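Local coordinates for protein phiAB6 tailspike (Unidentified phage, PDB 5JS4) that probably fragments the exopolysaccharide of Acinetobacter baumannii as the trimeric, beta-helical tailspike of the phage, at residues 560-572 and 578-590. Numbering follows the deposited sequence.
Sequences STVTPLVKRRVIG and AQYLASDTYTKLS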
ATOM      1  N   SER A 560      16.240 -15.237  22.276  1.00 16.65           N
ATOM      2  CA  SER A 560      16.604 -15.993  23.478  1.00 17.99           C
ATOM      3  C   SER A 560      16.313 -17.495  23.371  1.00 16.93           C
ATOM      4  O   SER A 560      16.901 -18.288  24.099  1.00 20.56           O
ATOM      5  CB  SER A 560      15.912 -15.409  24.714  1.00 19.86           C
ATOM      6  OG  SER A 560      14.508 -15.536  24.634  1.00 22.52           O
ATOM      7  N   THR A 561      15.412 -17.884  22.474  1.00 15.34           N
ATOM      8  CA  THR A 561      15.069 -19.293  22.300  1.00 14.55           C
ATOM      9  C   THR A 561      16.249 -20.050  21.690  1.00 14.34           C
ATOM     10  O   THR A 561      16.820 -19.613  20.693  1.00 14.54           O
ATOM     11  CB  THR A 561      13.823 -19.444  21.412  1.00 14.81           C
ATOM     12  OG1 THR A 561      12.737 -18.724  22.005  1.00 15.83           O
ATOM     13  CG2 THR A 561      13.428 -20.906  21.249  1.00 15.02           C
ATOM     14  N   VAL A 562      16.604 -21.180  22.296  1.00 14.11           N
ATOM     15  CA  VAL A 562      17.780 -21.953  21.879  1.00 15.27           C
ATOM     16  C   VAL A 562      17.467 -23.429  21.618  1.00 14.02           C
ATOM     17  O   VAL A 562      18.358 -24.279  21.651  1.00 14.53           O
ATOM     18  CB  VAL A 562      18.939 -21.824  22.895  1.00 16.15           C
ATOM     19  CG1 VAL A 562      19.491 -20.408  22.885  1.00 17.37           C
ATOM     20  CG2 VAL A 562      18.499 -22.233  24.298  1.00 16.72           C
ATOM     21  N   THR A 563      16.204 -23.730  21.341  1.00 13.64           N
ATOM     22  CA  THR A 563      15.820 -25.066  20.913  1.00 12.73           C
ATOM     23  C   THR A 563      16.216 -25.252  19.452  1.00 12.25           C
ATOM     24  O   THR A 563      16.435 -24.274  18.737  1.00 12.53           O
ATOM     25  CB  THR A 563      14.300 -25.274  21.013  1.00 13.59           C
ATOM     26  OG1 THR A 563      13.634 -24.285  20.224  1.00 14.21           O
ATOM     27  CG2 THR A 563      13.832 -25.163  22.458  1.00 14.09           C
ATOM     28  N   PRO A 564      16.307 -26.511  18.998  1.00 11.90           N
ATOM     29  CA  PRO A 564      16.432 -26.717  17.557  1.00 11.22           C
ATOM     30  C   PRO A 564      15.127 -26.394  16.840  1.00 11.45           C
ATOM     31  O   PRO A 564      14.097 -26.171  17.484  1.00 12.12           O
ATOM     32  CB  PRO A 564      16.754 -28.209  17.444  1.00 12.15           C
ATOM     33  CG  PRO A 564      16.160 -28.816  18.662  1.00 13.24           C
ATOM     34  CD  PRO A 564      16.304 -27.782  19.742  1.00 12.77           C
ATOM     35  N   LEU A 565      15.186 -26.344  15.515  1.00 10.70           N
ATOM     36  CA  LEU A 565      13.993 -26.248  14.686  1.00 10.76           C
ATOM     37  C   LEU A 565      13.629 -27.626  14.177  1.00  9.84           C
ATOM     38  O   LEU A 565      14.470 -28.516  14.118  1.00  9.90           O
ATOM     39  CB  LEU A 565      14.238 -25.358  13.464  1.00 11.86           C
ATOM     40  CG  LEU A 565      14.719 -23.933  13.660  1.00 13.21           C
ATOM     41  CD1 LEU A 565      14.804 -23.236  12.314  1.00 13.36           C
ATOM     42  CD2 LEU A 565      13.794 -23.174  14.598  1.00 13.34           C
ATOM     43  N   VAL A 566      12.373 -27.782  13.785  1.00  9.99           N
ATOM     44  CA  VAL A 566      11.943 -28.946  13.032  1.00 10.49           C
ATOM     45  C   VAL A 566      11.361 -28.443  11.723  1.00 10.88           C
ATOM     46  O   VAL A 566      10.509 -27.554  11.720  1.00 11.84           O
ATOM     47  CB  VAL A 566      10.892 -29.766  13.797  1.00 11.33           C
ATOM     48  CG1 VAL A 566      10.306 -30.857  12.911  1.00 11.53           C
ATOM     49  CG2 VAL A 566      11.513 -30.368  15.044  1.00 10.96           C
ATOM     50  N   LYS A 567      11.837 -28.994  10.614  1.00 10.31           N
ATOM     51  CA  LYS A 567      11.260 -28.699   9.320  1.00 10.50           C
ATOM     52  C   LYS A 567      10.342 -29.842   8.928  1.00 10.03           C
ATOM     53  O   LYS A 567      10.681 -31.014   9.111  1.00 10.41           O
ATOM     54  CB  LYS A 567      12.353 -28.473   8.285  1.00 11.98           C
ATOM     55  CG  LYS A 567      13.160 -27.217   8.567  1.00 13.61           C
ATOM     56  CD  LYS A 567      14.047 -26.821   7.401  1.00 15.47           C
ATOM     57  CE  LYS A 567      13.246 -26.243   6.246  1.00 15.20           C
ATOM     58  NZ  LYS A 567      14.140 -25.775   5.152  1.00 15.69           N
ATOM     59  N   ARG A 568       9.166 -29.489   8.424  1.00  9.61           N
ATOM     60  CA  ARG A 568       8.207 -30.471   7.946  1.00  9.98           C
ATOM     61  C   ARG A 568       8.065 -30.304   6.444  1.00  9.90           C
ATOM     62  O   ARG A 568       8.023 -29.187   5.933  1.00 12.34           O
ATOM     63  CB  ARG A 568       6.857 -30.309   8.634  1.00 11.46           C
ATOM     64  CG  ARG A 568       6.928 -30.376  10.152  1.00 12.45           C
ATOM     65  CD  ARG A 568       5.574 -30.719  10.749  1.00 14.62           C
ATOM     66  NE  ARG A 568       4.549 -29.765  10.341  1.00 15.84           N
ATOM     67  CZ  ARG A 568       3.235 -29.965  10.456  1.00 17.91           C
ATOM     68  NH1 ARG A 568       2.760 -31.094  10.974  1.00 20.13           N
ATOM     69  NH2 ARG A 568       2.387 -29.029  10.050  1.00 18.77           N
ATOM     70  N   ARG A 569       7.999 -31.425   5.739  1.00  9.02           N
ATOM     71  CA  ARG A 569       7.975 -31.406   4.285  1.00  8.46           C
ATOM     72  C   ARG A 569       7.042 -32.486   3.775  1.00  8.73           C
ATOM     73  O   ARG A 569       7.093 -33.620   4.246  1.00  8.99           O
ATOM     74  CB  ARG A 569       9.384 -31.623   3.744  1.00  8.48           C
ATOM     75  CG  ARG A 569       9.484 -31.652   2.230  1.00  8.34           C
ATOM     76  CD  ARG A 569      10.918 -31.416   1.786  1.00  8.52           C
ATOM     77  NE  ARG A 569      11.174 -31.964   0.459  1.00  8.90           N
ATOM     78  CZ  ARG A 569      12.346 -31.907  -0.163  1.00  9.33           C
ATOM     79  NH1 ARG A 569      13.382 -31.298   0.403  1.00  9.75           N
ATOM     80  NH2 ARG A 569      12.476 -32.449  -1.367  1.00  9.53           N
ATOM     81  N   VAL A 570       6.195 -32.132   2.813  1.00  8.47           N
ATOM     82  CA  VAL A 570       5.293 -33.115   2.207  1.00  8.84           C
ATOM     83  C   VAL A 570       6.110 -34.152   1.439  1.00  9.01           C
ATOM     84  O   VAL A 570       6.981 -33.800   0.638  1.00  9.49           O
ATOM     85  CB  VAL A 570       4.221 -32.461   1.301  1.00  8.96           C
ATOM     86  CG1 VAL A 570       4.840 -31.763   0.097  1.00  9.04           C
ATOM     87  CG2 VAL A 570       3.193 -33.493   0.854  1.00  9.43           C
ATOM     88  N   ILE A 571       5.856 -35.429   1.718  1.00  9.29           N
ATOM     89  CA  ILE A 571       6.573 -36.518   1.045  1.00  9.79           C
ATOM     90  C   ILE A 571       5.654 -37.578   0.437  1.00 10.41           C
ATOM     91  O   ILE A 571       6.127 -38.495  -0.227  1.00 11.43           O
ATOM     92  CB  ILE A 571       7.591 -37.203   1.986  1.00  9.66           C
ATOM     93  CG1 ILE A 571       6.897 -37.865   3.185  1.00 10.02           C
ATOM     94  CG2 ILE A 571       8.639 -36.198   2.453  1.00  9.45           C
ATOM     95  CD1 ILE A 571       7.784 -38.842   3.924  1.00 10.81           C
ATOM     96  N   GLY A 572       4.352 -37.458   0.671  1.00 10.32           N
ATOM     97  CA  GLY A 572       3.400 -38.449   0.186  1.00 10.92           C
ATOM     98  C   GLY A 572       2.030 -38.252   0.795  1.00 12.21           C
ATOM     99  O   GLY A 572       1.668 -37.140   1.182  1.00 12.42           O
ATOM    100  N   ALA A 578      -4.746 -38.005   2.528  1.00 19.95           N
ATOM    101  CA  ALA A 578      -4.355 -36.660   2.939  1.00 19.17           C
ATOM    102  C   ALA A 578      -2.842 -36.509   2.844  1.00 17.67           C
ATOM    103  O   ALA A 578      -2.109 -37.492   2.945  1.00 17.46           O
ATOM    104  CB  ALA A 578      -4.817 -36.382   4.361  1.00 20.51           C
ATOM    105  N   GLN A 579      -2.381 -35.277   2.654  1.00 16.20           N
ATOM    106  CA  GLN A 579      -0.949 -34.986   2.602  1.00 15.94           C
ATOM    107  C   GLN A 579      -0.259 -35.441   3.879  1.00 14.79           C
ATOM    108  O   GLN A 579      -0.760 -35.199   4.977  1.00 15.48           O
ATOM    109  CB  GLN A 579      -0.714 -33.489   2.437  1.00 17.77           C
ATOM    110  CG  GLN A 579      -1.105 -32.950   1.077  1.00 19.89           C
ATOM    111  CD  GLN A 579      -0.869 -31.457   0.951  1.00 22.78           C
ATOM    112  OE1 GLN A 579      -0.566 -30.773   1.933  1.00 27.87           O
ATOM    113  NE2 GLN A 579      -1.004 -30.942  -0.263  1.00 21.73           N
ATOM    114  N   TYR A 580       0.887 -36.099   3.732  1.00 12.89           N
ATOM    115  CA  TYR A 580       1.712 -36.447   4.879  1.00 12.34           C
ATOM    116  C   TYR A 580       2.957 -35.572   4.881  1.00 11.63           C
ATOM    117  O   TYR A 580       3.776 -35.645   3.963  1.00 11.24           O
ATOM    118  CB  TYR A 580       2.117 -37.923   4.877  1.00 12.70           C
ATOM    119  CG  TYR A 580       3.025 -38.233   6.047  1.00 12.72           C
ATOM    120  CD1 TYR A 580       2.534 -38.224   7.347  1.00 13.74           C
ATOM    121  CD2 TYR A 580       4.382 -38.484   5.859  1.00 13.14           C
ATOM    122  CE1 TYR A 580       3.359 -38.471   8.428  1.00 14.30           C
ATOM    123  CE2 TYR A 580       5.216 -38.738   6.936  1.00 13.80           C
ATOM    124  CZ  TYR A 580       4.702 -38.729   8.215  1.00 14.19           C
ATOM    125  OH  TYR A 580       5.528 -38.975   9.284  1.00 15.97           O
ATOM    126  N   LEU A 581       3.082 -34.749   5.918  1.00 11.54           N
ATOM    127  CA  LEU A 581       4.261 -33.910   6.119  1.00 11.89           C
ATOM    128  C   LEU A 581       5.185 -34.604   7.115  1.00 11.56           C
ATOM    129  O   LEU A 581       4.798 -34.855   8.253  1.00 13.23           O
ATOM    130  CB  LEU A 581       3.868 -32.514   6.614  1.00 13.84           C
ATOM    131  CG  LEU A 581       3.498 -31.496   5.523  1.00 15.88           C
ATOM    132  CD1 LEU A 581       2.295 -31.936   4.702  1.00 16.63           C
ATOM    133  CD2 LEU A 581       3.249 -30.125   6.135  1.00 17.19           C
ATOM    134  N   ALA A 582       6.394 -34.930   6.664  1.00 10.39           N
ATOM    135  CA  ALA A 582       7.391 -35.605   7.489  1.00 10.36           C
ATOM    136  C   ALA A 582       8.265 -34.576   8.186  1.00 10.07           C
ATOM    137  O   ALA A 582       8.511 -33.501   7.644  1.00 12.24           O
ATOM    138  CB  ALA A 582       8.247 -36.516   6.632  1.00 10.95           C
ATOM    139  N   SER A 583       8.756 -34.930   9.370  1.00  8.84           N
ATOM    140  CA  SER A 583       9.556 -34.028  10.198  1.00  8.70           C
ATOM    141  C   SER A 583      11.023 -34.426  10.190  1.00  8.31           C
ATOM    142  O   SER A 583      11.348 -35.608  10.285  1.00  8.24           O
ATOM    143  CB  SER A 583       9.042 -34.040  11.639  1.00  9.53           C
ATOM    144  OG  SER A 583       7.755 -33.459  11.717  1.00 11.77           O
ATOM    145  N   ASP A 584      11.907 -33.435  10.096  1.00  8.22           N
ATOM    146  CA  ASP A 584      13.335 -33.698  10.195  1.00  8.13           C
ATOM    147  C   ASP A 584      13.841 -33.481  11.626  1.00  8.51           C
ATOM    148  O   ASP A 584      13.076 -33.120  12.534  1.00  9.11           O
ATOM    149  CB  ASP A 584      14.126 -32.908   9.127  1.00  8.35           C
ATOM    150  CG  ASP A 584      14.475 -31.482   9.534  1.00  8.45           C
ATOM    151  OD1 ASP A 584      13.908 -30.934  10.502  1.00  9.18           O
ATOM    152  OD2 ASP A 584      15.356 -30.897   8.855  1.00  8.99           O
ATOM    153  N   THR A 585      15.128 -33.753  11.807  1.00  8.38           N
ATOM    154  CA  THR A 585      15.826 -33.549  13.069  1.00  7.97           C
ATOM    155  C   THR A 585      17.185 -32.935  12.750  1.00  7.77           C
ATOM    156  O   THR A 585      17.907 -33.424  11.883  1.00  7.81           O
ATOM    157  CB  THR A 585      16.047 -34.880  13.811  1.00  8.41           C
ATOM    158  OG1 THR A 585      14.787 -35.526  14.031  1.00  9.77           O
ATOM    159  CG2 THR A 585      16.737 -34.656  15.156  1.00  8.76           C
ATOM    160  N   TYR A 586      17.524 -31.856  13.443  1.00  7.36           N
ATOM    161  CA  TYR A 586      18.844 -31.258  13.322  1.00  7.46           C
ATOM    162  C   TYR A 586      19.176 -30.635  14.671  1.00  7.62           C
ATOM    163  O   TYR A 586      18.849 -29.482  14.947  1.00  8.21           O
ATOM    164  CB  TYR A 586      18.869 -30.225  12.192  1.00  7.45           C
ATOM    165  CG  TYR A 586      20.240 -29.703  11.762  1.00  7.59           C
ATOM    166  CD1 TYR A 586      21.419 -29.991  12.469  1.00  7.50           C
ATOM    167  CD2 TYR A 586      20.341 -28.884  10.648  1.00  7.73           C
ATOM    168  CE1 TYR A 586      22.644 -29.485  12.052  1.00  7.36           C
ATOM    169  CE2 TYR A 586      21.558 -28.370  10.235  1.00  7.87           C
ATOM    170  CZ  TYR A 586      22.704 -28.671  10.935  1.00  7.35           C
ATOM    171  OH  TYR A 586      23.906 -28.151  10.502  1.00  7.63           O
ATOM    172  N   THR A 587      19.798 -31.445  15.516  1.00  7.59           N
ATOM    173  CA  THR A 587      20.265 -31.010  16.820  1.00  7.78           C
ATOM    174  C   THR A 587      21.784 -31.007  16.798  1.00  8.48           C
ATOM    175  O   THR A 587      22.408 -31.313  15.782  1.00  8.86           O
ATOM    176  CB  THR A 587      19.785 -31.958  17.931  1.00  8.57           C
ATOM    177  OG1 THR A 587      20.490 -33.201  17.836  1.00  8.36           O
ATOM    178  CG2 THR A 587      18.281 -32.201  17.843  1.00  9.16           C
ATOM    179  N   LYS A 588      22.394 -30.679  17.928  1.00  8.79           N
ATOM    180  CA  LYS A 588      23.841 -30.778  18.031  1.00  9.11           C
ATOM    181  C   LYS A 588      24.362 -32.203  17.848  1.00  8.45           C
ATOM    182  O   LYS A 588      25.520 -32.391  17.483  1.00  8.40           O
ATOM    183  CB  LYS A 588      24.314 -30.243  19.373  1.00 10.11           C
ATOM    184  CG  LYS A 588      24.421 -28.737  19.420  1.00 11.39           C
ATOM    185  CD  LYS A 588      24.974 -28.312  20.762  1.00 12.97           C
ATOM    186  CE  LYS A 588      25.421 -26.871  20.748  1.00 14.16           C
ATOM    187  NZ  LYS A 588      25.782 -26.495  22.140  1.00 14.61           N
ATOM    188  N   LEU A 589      23.512 -33.196  18.114  1.00  8.27           N
ATOM    189  CA  LEU A 589      23.934 -34.594  18.141  1.00  8.64           C
ATOM    190  C   LEU A 589      23.295 -35.498  17.085  1.00  8.45           C
ATOM    191  O   LEU A 589      23.700 -36.648  16.962  1.00 10.27           O
ATOM    192  CB  LEU A 589      23.675 -35.183  19.531  1.00  9.32           C
ATOM    193  CG  LEU A 589      24.530 -34.578  20.646  1.00 10.60           C
ATOM    194  CD1 LEU A 589      24.031 -35.069  21.992  1.00 11.32           C
ATOM    195  CD2 LEU A 589      25.998 -34.925  20.456  1.00 11.78           C
ATOM    196  N   SER A 590      22.322 -34.993  16.331  1.00  7.61           N
ATOM    197  CA  SER A 590      21.560 -35.841  15.407  1.00  7.97           C
ATOM    198  C   SER A 590      21.077 -35.089  14.177  1.00  7.50           C
ATOM    199  O   SER A 590      20.515 -34.004  14.288  1.00  7.59           O
ATOM    200  CB  SER A 590      20.349 -36.430  16.136  1.00  8.70           C
ATOM    201  OG  SER A 590      19.584 -37.272  15.288  1.00 10.55           O
TER
HETATM  202  O   HOH W   1      17.520 -27.200  14.083  1.00  8.69           O
HETATM  203  O   HOH W   2      15.611 -30.791  15.238  1.00 10.29           O
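Asp584 reaches across the beta hairpin of strands 566-573 and 579-586 to take the amide of Lys567, whose carbonyl accepts from Asp584 N in return. From CB, 3.9 Å from Lys567 O, chi1 of 85° sets the carboxylate carbon between backbone N and carbonyl carbon, which brings the carboxylate to the Lys567 amide. OD1 receives Lys567 N at 2.8 Å, the nearly straight N-H (169°) arriving from above the carboxylate plane; the side chain thus stands in for a backbone carbonyl. OD2 comes no closer than 3.9 Å to Lys567 CB and is held from elsewhere, by Arg591 and by Arg569 of the third subunit.

Farther along, Arg569 and Ala582 form an antiparallel hydrogen-bonded pair, with Ala582 N 2.8 Å from Arg569 O. Ile571 touches both Ala582 and Tyr580: CD1 meets Ala582 CB at 3.6 Å, and CG1 lies 3.7 Å from Tyr580 CD2, at the ring edge. Tyr580 also packs edge-to-face with His598, near a bound malonic acid, probably from the crystallisation liquor. The other face carries Leu581, whose CD1 touches Val570 CB while CD2 sits over one face of the Arg568 guanidinium, toward its rim, 4.2 Å from NH2, which is salt-bridged to Asp553 of the second subunit. Beyond Lys567, where the direct backbone bonds give out, water 2 bridges the strands, donating to Leu565 O and accepting from Tyr586 N.

Strand 566-573 continues the sheet into the second subunit through parallel pairing. With Asp584 gripped by its own hairpin and by arginines of two chains, its negative charge is probably stabilised, and the contact ties hairpin pairing to the trimer interface.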